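Guanine nucleotide exchange protein (Legionella pneumophila, PDB 1XSZ) probably acts as a guanine nucleotide exchange factor for ADP-ribosylation factors, with a cap domain lying over the active site of its Sec7 domain. Local coordinates at residues 39-44 against 71-76; 46-51 against 62-67; 56-61 against 197-202. One frame throughout, in Å; residues are numbered along the deposited sequence.

Contact 1: residues 39-44 against 71-76; sequences SPNEEI and NQQVLK
Asn41 and Val74 have the nearest CA atoms, 4.8 Å apart, where helix 40-44 crosses helix 71-76 at -59° with the segment axes 8.1 Å from one another. Both helices belong to the all-helical Sec7 domain, and the crossing joins the start of one to the middle of the other. Asn41, in the first turn of its helix, straddles two consecutive residues of the partner. Its CG lies beside the backbone N, which swings the amide across the gap, with OD1 against the methyl CG2 of Val74 and ND2 turned to the side chain of Gln73. Val74 is the apolar centre: CG2 faces Asn41, while CG1, anti to its own backbone N, meets CG2 of Ile44 at 3.8 Å, the two branched side chains crossing at about a right angle. Ile29 of helix 22-35 and Tyr63 of helix 57-64 also touch Ile44, so this inner side is buried, whereas Gln73 lies at the exposed margin. There the extended Gln73 chain brings its amide to that of Asn41 with the planes 59° apart. The resulting hydrogen bond, Asn41 ND2 to Gln73 OE1, spans 3.0 Å but is weak, bent to 125° at the hydrogen.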
ATOM      1  N   SER A  39     -18.856   7.571 -18.606  1.00 28.92           N
ATOM      2  CA  SER A  39     -18.309   7.888 -17.289  1.00 28.78           C
ATOM      3  C   SER A  39     -17.017   7.078 -17.187  1.00 27.40           C
ATOM      4  O   SER A  39     -17.049   5.848 -17.147  1.00 27.48           O
ATOM      5  CB  SER A  39     -19.289   7.477 -16.190  1.00 30.39           C
ATOM      6  OG  SER A  39     -19.618   6.101 -16.287  1.00 35.34           O
ATOM      7  N   PRO A  40     -15.863   7.760 -17.136  1.00 26.36           N
ATOM      8  CA  PRO A  40     -14.554   7.103 -17.052  1.00 25.01           C
ATOM      9  C   PRO A  40     -14.233   6.244 -15.833  1.00 23.59           C
ATOM     10  O   PRO A  40     -13.768   5.113 -15.981  1.00 23.64           O
ATOM     11  CB  PRO A  40     -13.580   8.268 -17.205  1.00 26.15           C
ATOM     12  CG  PRO A  40     -14.309   9.384 -16.532  1.00 26.39           C
ATOM     13  CD  PRO A  40     -15.710   9.226 -17.082  1.00 26.66           C
ATOM     14  N   ASN A  41     -14.475   6.762 -14.636  1.00 22.20           N
ATOM     15  CA  ASN A  41     -14.145   6.010 -13.428  1.00 22.03           C
ATOM     16  C   ASN A  41     -14.834   4.657 -13.313  1.00 21.51           C
ATOM     17  O   ASN A  41     -14.205   3.670 -12.928  1.00 20.59           O
ATOM     18  CB  ASN A  41     -14.423   6.855 -12.184  1.00 24.08           C
ATOM     19  CG  ASN A  41     -13.605   8.133 -12.162  1.00 26.14           C
ATOM     20  OD1 ASN A  41     -12.483   8.172 -12.674  1.00 28.67           O
ATOM     21  ND2 ASN A  41     -14.155   9.181 -11.560  1.00 29.09           N
ATOM     22  N   GLU A  42     -16.116   4.594 -13.649  1.00 21.15           N
ATOM     23  CA  GLU A  42     -16.831   3.329 -13.578  1.00 20.84           C
ATOM     24  C   GLU A  42     -16.344   2.389 -14.677  1.00 19.77           C
ATOM     25  O   GLU A  42     -16.308   1.170 -14.498  1.00 19.38           O
ATOM     26  CB  GLU A  42     -18.342   3.557 -13.707  1.00 23.98           C
ATOM     27  CG  GLU A  42     -18.937   4.383 -12.568  1.00 28.55           C
ATOM     28  CD  GLU A  42     -19.039   5.866 -12.889  1.00 31.58           C
ATOM     29  OE1 GLU A  42     -18.068   6.444 -13.426  1.00 33.87           O
ATOM     30  OE2 GLU A  42     -20.097   6.461 -12.594  1.00 35.21           O
ATOM     31  N   GLU A  43     -15.950   2.962 -15.810  1.00 19.00           N
ATOM     32  CA  GLU A  43     -15.472   2.168 -16.932  1.00 19.18           C
ATOM     33  C   GLU A  43     -14.101   1.554 -16.636  1.00 17.75           C
ATOM     34  O   GLU A  43     -13.836   0.414 -17.001  1.00 17.99           O
ATOM     35  CB  GLU A  43     -15.407   3.025 -18.199  1.00 21.40           C
ATOM     36  CG  GLU A  43     -15.386   2.203 -19.476  1.00 23.69           C
ATOM     37  CD  GLU A  43     -16.672   1.413 -19.690  1.00 23.74           C
ATOM     38  OE1 GLU A  43     -16.617   0.360 -20.354  1.00 25.94           O
ATOM     39  OE2 GLU A  43     -17.738   1.849 -19.203  1.00 25.93           O
ATOM     40  N   ILE A  44     -13.224   2.317 -15.989  1.00 17.41           N
ATOM     41  CA  ILE A  44     -11.909   1.793 -15.644  1.00 16.42           C
ATOM     42  C   ILE A  44     -12.096   0.628 -14.666  1.00 16.11           C
ATOM     43  O   ILE A  44     -11.504  -0.438 -14.833  1.00 15.70           O
ATOM     44  CB  ILE A  44     -11.030   2.880 -14.989  1.00 15.48           C
ATOM     45  CG1 ILE A  44     -10.715   3.977 -16.011  1.00 16.39           C
ATOM     46  CG2 ILE A  44      -9.748   2.258 -14.439  1.00 16.78           C
ATOM     47  CD1 ILE A  44     -10.052   5.200 -15.407  1.00 16.89           C
ATOM     48  N   ASN A  71      -8.026   7.829  -8.665  1.00 16.79           N
ATOM     49  CA  ASN A  71      -7.857   6.459  -8.205  1.00 16.53           C
ATOM     50  C   ASN A  71      -8.876   6.080  -7.144  1.00 15.87           C
ATOM     51  O   ASN A  71      -9.426   4.978  -7.171  1.00 15.72           O
ATOM     52  CB  ASN A  71      -6.449   6.270  -7.640  1.00 16.93           C
ATOM     53  CG  ASN A  71      -5.374   6.643  -8.633  1.00 17.40           C
ATOM     54  OD1 ASN A  71      -5.279   7.799  -9.056  1.00 19.81           O
ATOM     55  ND2 ASN A  71      -4.558   5.670  -9.017  1.00 17.76           N
ATOM     56  N   GLN A  72      -9.121   6.985  -6.201  1.00 15.99           N
ATOM     57  CA  GLN A  72     -10.074   6.696  -5.142  1.00 16.77           C
ATOM     58  C   GLN A  72     -11.492   6.561  -5.687  1.00 16.62           C
ATOM     59  O   GLN A  72     -12.271   5.743  -5.198  1.00 16.74           O
ATOM     60  CB  GLN A  72      -9.984   7.760  -4.040  1.00 18.66           C
ATOM     61  CG  GLN A  72      -8.599   7.793  -3.393  1.00 20.68           C
ATOM     62  CD  GLN A  72      -8.619   8.249  -1.949  1.00 24.03           C
ATOM     63  OE1 GLN A  72      -9.334   7.687  -1.119  1.00 23.60           O
ATOM     64  NE2 GLN A  72      -7.820   9.265  -1.637  1.00 25.27           N
ATOM     65  N   GLN A  73     -11.824   7.340  -6.711  1.00 17.81           N
ATOM     66  CA  GLN A  73     -13.149   7.238  -7.308  1.00 18.03           C
ATOM     67  C   GLN A  73     -13.273   5.902  -8.032  1.00 17.39           C
ATOM     68  O   GLN A  73     -14.317   5.251  -7.985  1.00 17.82           O
ATOM     69  CB  GLN A  73     -13.392   8.380  -8.298  1.00 21.24           C
ATOM     70  CG  GLN A  73     -13.560   9.741  -7.642  1.00 26.04           C
ATOM     71  CD  GLN A  73     -13.847  10.836  -8.650  1.00 30.78           C
ATOM     72  OE1 GLN A  73     -13.027  11.124  -9.523  1.00 34.75           O
ATOM     73  NE2 GLN A  73     -15.017  11.453  -8.536  1.00 33.87           N
ATOM     74  N   VAL A  74     -12.202   5.487  -8.705  1.00 16.10           N
ATOM     75  CA  VAL A  74     -12.233   4.217  -9.414  1.00 14.77           C
ATOM     76  C   VAL A  74     -12.370   3.062  -8.424  1.00 14.32           C
ATOM     77  O   VAL A  74     -13.096   2.102  -8.680  1.00 15.57           O
ATOM     78  CB  VAL A  74     -10.965   4.025 -10.286  1.00 15.06           C
ATOM     79  CG1 VAL A  74     -10.950   2.627 -10.885  1.00 15.46           C
ATOM     80  CG2 VAL A  74     -10.951   5.068 -11.407  1.00 15.33           C
ATOM     81  N   LEU A  75     -11.675   3.152  -7.294  1.00 13.43           N
ATOM     82  CA  LEU A  75     -11.768   2.101  -6.289  1.00 12.71           C
ATOM     83  C   LEU A  75     -13.195   1.997  -5.753  1.00 14.06           C
ATOM     84  O   LEU A  75     -13.711   0.898  -5.556  1.00 14.09           O
ATOM     85  CB  LEU A  75     -10.795   2.367  -5.132  1.00 14.12           C
ATOM     86  CG  LEU A  75     -10.919   1.397  -3.946  1.00 12.70           C
ATOM     87  CD1 LEU A  75     -10.728  -0.034  -4.420  1.00 14.48           C
ATOM     88  CD2 LEU A  75      -9.898   1.746  -2.874  1.00 13.63           C
ATOM     89  N   LYS A  76     -13.833   3.139  -5.509  0.50 13.46           N
ATOM     90  CA  LYS A  76     -15.194   3.117  -4.995  0.50 14.77           C
ATOM     91  C   LYS A  76     -16.102   2.387  -5.982  0.50 14.56           C
ATOM     92  O   LYS A  76     -16.940   1.579  -5.585  0.50 13.61           O
ATOM     93  CB  LYS A  76     -15.703   4.541  -4.757  0.50 15.29           C
ATOM     94  CG  LYS A  76     -16.961   4.593  -3.901  0.50 17.01           C
ATOM     95  CD  LYS A  76     -17.363   6.019  -3.564  0.50 19.78           C
ATOM     96  CE  LYS A  76     -18.548   6.033  -2.612  0.50 22.52           C
ATOM     97  NZ  LYS A  76     -19.685   5.231  -3.140  0.50 24.74           N
TER

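Contact 2: residues 46-51 against 62-67; sequences EFFHQQ and DYLSSP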
ATOM      1  N   GLU A  46     -14.713  -1.278 -14.245  1.00 16.92           N
ATOM      2  CA  GLU A  46     -15.317  -2.417 -14.924  1.00 16.35           C
ATOM      3  C   GLU A  46     -14.293  -3.161 -15.775  1.00 16.78           C
ATOM      4  O   GLU A  46     -14.337  -4.384 -15.870  1.00 17.13           O
ATOM      5  CB  GLU A  46     -16.488  -1.952 -15.797  1.00 19.22           C
ATOM      6  CG  GLU A  46     -17.257  -3.078 -16.484  1.00 23.63           C
ATOM      7  CD  GLU A  46     -17.898  -4.042 -15.502  1.00 26.01           C
ATOM      8  OE1 GLU A  46     -18.555  -3.575 -14.546  1.00 28.55           O
ATOM      9  OE2 GLU A  46     -17.760  -5.269 -15.693  1.00 28.89           O
ATOM     10  N   PHE A  47     -13.367  -2.424 -16.384  1.00 16.35           N
ATOM     11  CA  PHE A  47     -12.339  -3.044 -17.213  1.00 15.76           C
ATOM     12  C   PHE A  47     -11.433  -3.922 -16.346  1.00 16.64           C
ATOM     13  O   PHE A  47     -11.048  -5.015 -16.749  1.00 17.66           O
ATOM     14  CB  PHE A  47     -11.497  -1.976 -17.922  1.00 16.08           C
ATOM     15  CG  PHE A  47     -10.705  -2.505 -19.088  1.00 18.14           C
ATOM     16  CD1 PHE A  47     -11.331  -2.779 -20.304  1.00 18.37           C
ATOM     17  CD2 PHE A  47      -9.343  -2.757 -18.968  1.00 19.16           C
ATOM     18  CE1 PHE A  47     -10.609  -3.294 -21.381  1.00 19.82           C
ATOM     19  CE2 PHE A  47      -8.613  -3.275 -20.041  1.00 19.69           C
ATOM     20  CZ  PHE A  47      -9.249  -3.543 -21.248  1.00 21.00           C
ATOM     21  N   PHE A  48     -11.095  -3.437 -15.156  1.00 16.88           N
ATOM     22  CA  PHE A  48     -10.251  -4.199 -14.235  1.00 16.44           C
ATOM     23  C   PHE A  48     -10.922  -5.534 -13.900  1.00 17.07           C
ATOM     24  O   PHE A  48     -10.266  -6.575 -13.857  1.00 17.04           O
ATOM     25  CB  PHE A  48     -10.026  -3.412 -12.940  1.00 16.39           C
ATOM     26  CG  PHE A  48      -9.083  -2.243 -13.072  1.00 15.74           C
ATOM     27  CD1 PHE A  48      -9.049  -1.269 -12.082  1.00 15.22           C
ATOM     28  CD2 PHE A  48      -8.204  -2.133 -14.149  1.00 15.99           C
ATOM     29  CE1 PHE A  48      -8.159  -0.201 -12.153  1.00 15.62           C
ATOM     30  CE2 PHE A  48      -7.307  -1.067 -14.228  1.00 16.14           C
ATOM     31  CZ  PHE A  48      -7.285  -0.102 -13.229  1.00 15.14           C
ATOM     32  N   HIS A  49     -12.226  -5.497 -13.642  1.00 16.78           N
ATOM     33  CA  HIS A  49     -12.966  -6.716 -13.329  1.00 17.45           C
ATOM     34  C   HIS A  49     -13.061  -7.632 -14.548  1.00 18.63           C
ATOM     35  O   HIS A  49     -12.759  -8.822 -14.471  1.00 20.13           O
ATOM     36  CB  HIS A  49     -14.380  -6.373 -12.846  1.00 17.25           C
ATOM     37  CG  HIS A  49     -14.456  -6.005 -11.398  1.00 17.38           C
ATOM     38  ND1 HIS A  49     -15.077  -4.858 -10.952  1.00 19.04           N
ATOM     39  CD2 HIS A  49     -14.028  -6.655 -10.290  1.00 15.58           C
ATOM     40  CE1 HIS A  49     -15.031  -4.820  -9.632  1.00 15.63           C
ATOM     41  NE2 HIS A  49     -14.401  -5.899  -9.205  1.00 20.71           N
ATOM     42  N   GLN A  50     -13.483  -7.065 -15.673  1.00 17.86           N
ATOM     43  CA  GLN A  50     -13.645  -7.828 -16.907  1.00 19.10           C
ATOM     44  C   GLN A  50     -12.377  -8.476 -17.442  1.00 19.13           C
ATOM     45  O   GLN A  50     -12.405  -9.615 -17.905  1.00 19.08           O
ATOM     46  CB  GLN A  50     -14.225  -6.934 -18.007  1.00 20.95           C
ATOM     47  CG  GLN A  50     -15.708  -6.641 -17.889  1.00 22.49           C
ATOM     48  CD  GLN A  50     -16.558  -7.881 -18.077  1.00 25.21           C
ATOM     49  OE1 GLN A  50     -16.242  -8.742 -18.897  1.00 27.25           O
ATOM     50  NE2 GLN A  50     -17.651  -7.970 -17.328  1.00 27.22           N
ATOM     51  N   GLN A  51     -11.265  -7.753 -17.376  1.00 18.87           N
ATOM     52  CA  GLN A  51     -10.007  -8.255 -17.917  1.00 19.52           C
ATOM     53  C   GLN A  51      -8.999  -8.704 -16.867  1.00 19.30           C
ATOM     54  O   GLN A  51      -7.795  -8.715 -17.123  1.00 20.60           O
ATOM     55  CB  GLN A  51      -9.378  -7.174 -18.801  1.00 19.76           C
ATOM     56  CG  GLN A  51     -10.319  -6.626 -19.871  1.00 20.52           C
ATOM     57  CD  GLN A  51     -10.627  -7.637 -20.959  1.00 22.50           C
ATOM     58  OE1 GLN A  51     -11.558  -7.454 -21.747  1.00 24.27           O
ATOM     59  NE2 GLN A  51      -9.841  -8.701 -21.016  1.00 19.70           N
ATOM     60  N   ASP A  62      -2.173  -1.637  -7.389  1.00 13.86           N
ATOM     61  CA  ASP A  62      -1.465  -0.419  -7.041  1.00 14.26           C
ATOM     62  C   ASP A  62      -2.261   0.818  -7.432  1.00 14.10           C
ATOM     63  O   ASP A  62      -2.335   1.791  -6.679  1.00 15.75           O
ATOM     64  CB  ASP A  62      -0.101  -0.382  -7.718  1.00 14.80           C
ATOM     65  CG  ASP A  62       0.848   0.529  -7.005  1.00 18.46           C
ATOM     66  OD1 ASP A  62       1.256   0.163  -5.886  1.00 18.81           O
ATOM     67  OD2 ASP A  62       1.163   1.609  -7.546  1.00 20.50           O
ATOM     68  N   TYR A  63      -2.860   0.782  -8.615  1.00 14.19           N
ATOM     69  CA  TYR A  63      -3.667   1.899  -9.078  1.00 13.73           C
ATOM     70  C   TYR A  63      -4.868   2.099  -8.148  1.00 13.33           C
ATOM     71  O   TYR A  63      -5.135   3.205  -7.676  1.00 14.54           O
ATOM     72  CB  TYR A  63      -4.177   1.634 -10.497  1.00 15.20           C
ATOM     73  CG  TYR A  63      -5.016   2.765 -11.044  1.00 16.12           C
ATOM     74  CD1 TYR A  63      -4.431   3.816 -11.752  1.00 15.63           C
ATOM     75  CD2 TYR A  63      -6.389   2.813 -10.806  1.00 15.99           C
ATOM     76  CE1 TYR A  63      -5.194   4.889 -12.208  1.00 17.72           C
ATOM     77  CE2 TYR A  63      -7.158   3.880 -11.251  1.00 16.76           C
ATOM     78  CZ  TYR A  63      -6.556   4.911 -11.951  1.00 18.11           C
ATOM     79  OH  TYR A  63      -7.321   5.966 -12.389  1.00 22.47           O
ATOM     80  N   LEU A  64      -5.588   1.016  -7.882  1.00 12.93           N
ATOM     81  CA  LEU A  64      -6.771   1.081  -7.033  1.00 12.21           C
ATOM     82  C   LEU A  64      -6.511   1.577  -5.619  1.00 13.96           C
ATOM     83  O   LEU A  64      -7.365   2.234  -5.026  1.00 13.96           O
ATOM     84  CB  LEU A  64      -7.445  -0.291  -6.966  1.00 13.49           C
ATOM     85  CG  LEU A  64      -8.141  -0.751  -8.252  1.00 12.65           C
ATOM     86  CD1 LEU A  64      -8.556  -2.204  -8.124  1.00 13.28           C
ATOM     87  CD2 LEU A  64      -9.362   0.133  -8.521  1.00 13.48           C
ATOM     88  N   SER A  65      -5.336   1.271  -5.077  1.00 12.96           N
ATOM     89  CA  SER A  65      -5.011   1.657  -3.708  1.00 13.32           C
ATOM     90  C   SER A  65      -4.248   2.967  -3.551  1.00 13.87           C
ATOM     91  O   SER A  65      -3.844   3.311  -2.440  1.00 14.25           O
ATOM     92  CB  SER A  65      -4.223   0.532  -3.028  1.00 13.63           C
ATOM     93  OG  SER A  65      -2.970   0.333  -3.668  1.00 13.67           O
ATOM     94  N   SER A  66      -4.062   3.695  -4.647  1.00 14.38           N
ATOM     95  CA  SER A  66      -3.338   4.962  -4.610  1.00 16.79           C
ATOM     96  C   SER A  66      -4.182   6.078  -4.005  1.00 16.70           C
ATOM     97  O   SER A  66      -5.410   6.022  -4.027  1.00 17.45           O
ATOM     98  CB  SER A  66      -2.862   5.330  -6.014  1.00 18.26           C
ATOM     99  OG  SER A  66      -1.828   4.447  -6.415  1.00 22.40           O
ATOM    100  N   PRO A  67      -3.529   7.125  -3.472  1.00 17.04           N
ATOM    101  CA  PRO A  67      -4.231   8.250  -2.848  1.00 18.13           C
ATOM    102  C   PRO A  67      -4.877   9.302  -3.747  1.00 18.59           C
ATOM    103  O   PRO A  67      -5.744  10.049  -3.286  1.00 19.16           O
ATOM    104  CB  PRO A  67      -3.155   8.859  -1.957  1.00 18.21           C
ATOM    105  CG  PRO A  67      -1.934   8.704  -2.811  1.00 19.03           C
ATOM    106  CD  PRO A  67      -2.068   7.276  -3.324  1.00 18.06           C
TER
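Phe48 reaches from helix 46-50 to Tyr63 and Leu64 on the last turn of helix 57-64, although the backbones stay well apart, with the CA atoms of Phe48 and Leu64 9.6 Å from each other. Along the first segment, Glu46 comes first and takes no part across the gap; its OE2 accepts a hydrogen bond from Gln50 NE2, one turn on, at 3.2 Å and nearly along the carboxylate C-O axis. Phe47 packs on Ile14 and Ile15 of helix 11-20. Phe48 then points at the second segment and spans the gap with its ring. Its CG stands beside the backbone N (chi1 -73°), and the CD1-CE1 edge leads. CE1 meets CD2 of Tyr63 at 3.7 Å, an atom lying in the plane of the phenylalanine ring. The two ring planes are 73° apart and their centroids 5.8 Å, an oblique pairing of aromatics. On the same edge, CD1 rests against CD2 of Leu64 at 3.8 Å, and the leucine runs past Phe48 in the opposite direction. The phenol end of Tyr63 lies beyond this meeting, where OH is hydrogen-bonded to Glu70. Next along the helix, His49 stacks on Phe78 of helix 69-80 and uses ND1 to bond Gln81. Phe78 also touches Phe48, and Val74 of the same helix packs on Tyr63 and Leu64. All three contacting residues are buried, forming a small aromatic and aliphatic core among helices 40-50, 57-64 and 69-80 in the all-helical Sec7 fold.

Contact 3: residues 56-61 against 197-202; sequences DLEAVG and NFVKTS
Glu58 lays its side chain across Val199; CB and CG of its stem and the carboxylate carbon CD all approach the valine methyl CG1, with CG to CG1 at 3.8 Å. The contact joins the first turn of helix 57-61, in the Sec7 domain, to the irregular segment 197-202, between helix 179-191 and strand 204-208. Val199 holds CG1 anti to its carbonyl carbon (chi1 -62°), which presents that methyl to the glutamate. The Glu58 chain is extended beyond CG and passes obliquely across the valine, so its carboxylate arrives at the loop backbone, OE2 standing 3.6 Å from Val199 CA. The two carboxylate oxygens have different tasks. OE1 forms a salt bridge with Lys325, whose ammonium group also donates to the carbonyl of Thr201, so one lysine ties together the helix, the loop and a strand of the capping domain. That positive charge would be expected to favour the ionised form of Glu58. Backbone bonds of Asn197 and Val199 with Leu102 also hold the segment. The helix start is capped by Asp56, the N-cap residue, whose OD2 accepts from Ala59 N at 3.1 Å and more weakly from Glu58 N. Glu58 OE2 reaches the loop through a water, which donates to it at 2.5 Å and accepts from Lys200 N at 2.7 Å.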
ATOM      1  N   ASP A  56      -1.966  -6.932 -15.551  1.00 16.70           N
ATOM      2  CA  ASP A  56      -0.948  -7.029 -14.512  1.00 16.33           C
ATOM      3  C   ASP A  56      -1.716  -6.644 -13.248  1.00 15.27           C
ATOM      4  O   ASP A  56      -1.991  -5.463 -13.012  1.00 15.78           O
ATOM      5  CB  ASP A  56       0.169  -6.019 -14.805  1.00 16.59           C
ATOM      6  CG  ASP A  56       1.171  -5.887 -13.672  1.00 16.89           C
ATOM      7  OD1 ASP A  56       2.205  -5.219 -13.887  1.00 20.36           O
ATOM      8  OD2 ASP A  56       0.938  -6.431 -12.574  1.00 18.44           O
ATOM      9  N   LEU A  57      -2.065  -7.642 -12.442  1.00 15.35           N
ATOM     10  CA  LEU A  57      -2.844  -7.380 -11.244  1.00 15.74           C
ATOM     11  C   LEU A  57      -2.093  -6.638 -10.153  1.00 15.25           C
ATOM     12  O   LEU A  57      -2.712  -6.031  -9.284  1.00 14.49           O
ATOM     13  CB  LEU A  57      -3.442  -8.683 -10.710  1.00 16.06           C
ATOM     14  CG  LEU A  57      -4.455  -9.317 -11.674  1.00 17.50           C
ATOM     15  CD1 LEU A  57      -5.048 -10.571 -11.046  1.00 20.17           C
ATOM     16  CD2 LEU A  57      -5.553  -8.310 -12.012  1.00 19.67           C
ATOM     17  N   GLU A  58      -0.766  -6.688 -10.174  1.00 15.04           N
ATOM     18  CA  GLU A  58      -0.014  -5.941  -9.177  1.00 14.81           C
ATOM     19  C   GLU A  58      -0.251  -4.468  -9.493  1.00 14.28           C
ATOM     20  O   GLU A  58      -0.488  -3.660  -8.596  1.00 14.38           O
ATOM     21  CB  GLU A  58       1.482  -6.277  -9.243  1.00 16.15           C
ATOM     22  CG  GLU A  58       1.776  -7.757  -9.044  1.00 17.60           C
ATOM     23  CD  GLU A  58       3.195  -8.022  -8.575  1.00 18.90           C
ATOM     24  OE1 GLU A  58       4.090  -7.211  -8.891  1.00 22.92           O
ATOM     25  OE2 GLU A  58       3.414  -9.049  -7.904  1.00 23.66           O
ATOM     26  N   ALA A  59      -0.210  -4.132 -10.781  1.00 15.57           N
ATOM     27  CA  ALA A  59      -0.432  -2.763 -11.232  1.00 14.87           C
ATOM     28  C   ALA A  59      -1.877  -2.327 -10.997  1.00 14.64           C
ATOM     29  O   ALA A  59      -2.128  -1.174 -10.664  1.00 14.33           O
ATOM     30  CB  ALA A  59      -0.078  -2.630 -12.714  1.00 16.02           C
ATOM     31  N   VAL A  60      -2.820  -3.246 -11.176  1.00 13.69           N
ATOM     32  CA  VAL A  60      -4.226  -2.928 -10.942  1.00 14.57           C
ATOM     33  C   VAL A  60      -4.415  -2.608  -9.459  1.00 14.12           C
ATOM     34  O   VAL A  60      -5.046  -1.612  -9.092  1.00 13.80           O
ATOM     35  CB  VAL A  60      -5.132  -4.117 -11.328  1.00 14.28           C
ATOM     36  CG1 VAL A  60      -6.550  -3.883 -10.830  1.00 14.75           C
ATOM     37  CG2 VAL A  60      -5.145  -4.280 -12.838  1.00 15.47           C
ATOM     38  N   GLY A  61      -3.857  -3.464  -8.608  1.00 14.59           N
ATOM     39  CA  GLY A  61      -3.961  -3.257  -7.177  1.00 14.66           C
ATOM     40  C   GLY A  61      -3.291  -1.966  -6.750  1.00 14.34           C
ATOM     41  O   GLY A  61      -3.779  -1.264  -5.863  1.00 14.52           O
ATOM     42  N   ASN A 197      -2.720 -12.758  -0.824  1.00 13.62           N
ATOM     43  CA  ASN A 197      -1.672 -12.834  -1.834  1.00 14.96           C
ATOM     44  C   ASN A 197      -1.097 -11.436  -2.041  1.00 14.73           C
ATOM     45  O   ASN A 197      -1.717 -10.591  -2.680  1.00 17.07           O
ATOM     46  CB  ASN A 197      -2.263 -13.370  -3.142  1.00 17.99           C
ATOM     47  CG  ASN A 197      -2.940 -14.723  -2.968  1.00 22.71           C
ATOM     48  OD1 ASN A 197      -4.077 -14.925  -3.401  1.00 27.29           O
ATOM     49  ND2 ASN A 197      -2.243 -15.656  -2.337  1.00 24.66           N
ATOM     50  N   PHE A 198       0.086 -11.197  -1.487  1.00 15.32           N
ATOM     51  CA  PHE A 198       0.737  -9.897  -1.611  1.00 15.08           C
ATOM     52  C   PHE A 198       1.720  -9.840  -2.766  1.00 17.16           C
ATOM     53  O   PHE A 198       2.258 -10.865  -3.190  1.00 20.45           O
ATOM     54  CB  PHE A 198       1.501  -9.553  -0.327  1.00 15.97           C
ATOM     55  CG  PHE A 198       0.620  -9.320   0.862  1.00 15.44           C
ATOM     56  CD1 PHE A 198       0.304 -10.363   1.731  1.00 16.86           C
ATOM     57  CD2 PHE A 198       0.079  -8.063   1.101  1.00 15.39           C
ATOM     58  CE1 PHE A 198      -0.539 -10.150   2.817  1.00 17.20           C
ATOM     59  CE2 PHE A 198      -0.765  -7.839   2.184  1.00 16.55           C
ATOM     60  CZ  PHE A 198      -1.075  -8.887   3.044  1.00 16.60           C
ATOM     61  N   VAL A 199       1.948  -8.634  -3.274  1.00 15.82           N
ATOM     62  CA  VAL A 199       2.920  -8.435  -4.344  1.00 16.60           C
ATOM     63  C   VAL A 199       4.286  -8.753  -3.730  1.00 18.13           C
ATOM     64  O   VAL A 199       4.482  -8.572  -2.532  1.00 20.17           O
ATOM     65  CB  VAL A 199       2.925  -6.967  -4.843  1.00 15.41           C
ATOM     66  CG1 VAL A 199       1.569  -6.608  -5.422  1.00 17.41           C
ATOM     67  CG2 VAL A 199       3.272  -6.019  -3.698  1.00 15.16           C
ATOM     68  N   LYS A 200       5.227  -9.228  -4.541  1.00 21.87           N
ATOM     69  CA  LYS A 200       6.554  -9.545  -4.018  1.00 23.61           C
ATOM     70  C   LYS A 200       7.433  -8.300  -3.951  1.00 20.90           C
ATOM     71  O   LYS A 200       8.371  -8.238  -3.155  1.00 23.39           O
ATOM     72  CB  LYS A 200       7.233 -10.624  -4.873  1.00 26.72           C
ATOM     73  CG  LYS A 200       7.409 -10.261  -6.336  1.00 31.39           C
ATOM     74  CD  LYS A 200       8.085 -11.389  -7.110  1.00 34.73           C
ATOM     75  CE  LYS A 200       7.251 -12.664  -7.081  1.00 36.76           C
ATOM     76  NZ  LYS A 200       7.912 -13.779  -7.818  1.00 38.86           N
ATOM     77  N   THR A 201       7.114  -7.308  -4.780  1.00 18.14           N
ATOM     78  CA  THR A 201       7.866  -6.056  -4.815  1.00 17.12           C
ATOM     79  C   THR A 201       6.914  -4.869  -4.889  1.00 16.53           C
ATOM     80  O   THR A 201       5.785  -4.995  -5.363  1.00 15.75           O
ATOM     81  CB  THR A 201       8.807  -5.991  -6.039  1.00 16.18           C
ATOM     82  OG1 THR A 201       8.029  -6.025  -7.242  1.00 18.40           O
ATOM     83  CG2 THR A 201       9.780  -7.164  -6.036  1.00 17.69           C
ATOM     84  N   SER A 202       7.381  -3.710  -4.430  1.00 14.87           N
ATOM     85  CA  SER A 202       6.573  -2.492  -4.443  1.00 14.65           C
ATOM     86  C   SER A 202       7.223  -1.412  -5.308  1.00 13.64           C
ATOM     87  O   SER A 202       8.432  -1.439  -5.555  1.00 14.12           O
ATOM     88  CB  SER A 202       6.398  -1.965  -3.016  1.00 16.04           C
ATOM     89  OG  SER A 202       5.697  -2.900  -2.212  1.00 16.72           O
TER
HETATM   90  O   HOH W   1       4.451 -10.932  -6.550  1.00 35.39           O

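In the fold
From the N terminus, the chain passes three helices before helix 40-50, which supplies one side of both contact 1 and contact 2. Contact 2 closes the short loop back from helix 57-64, and contact 1, made when helix 69-80 returns, encloses it. The two touch where Gln72 and Asn71 bond backbone oxygens of Pro67 and Tyr63, binding three successive helices into one part of the Sec7 domain. Contact 3 crosses both: it starts on helix 57-64, inside the loop of contact 1, and closes 136 residues later in the loop before strand 204-208. Val60 packs on Phe48, so contacts 2 and 3 touch through helix 57-64, whose Glu58 also meets segment 197-202.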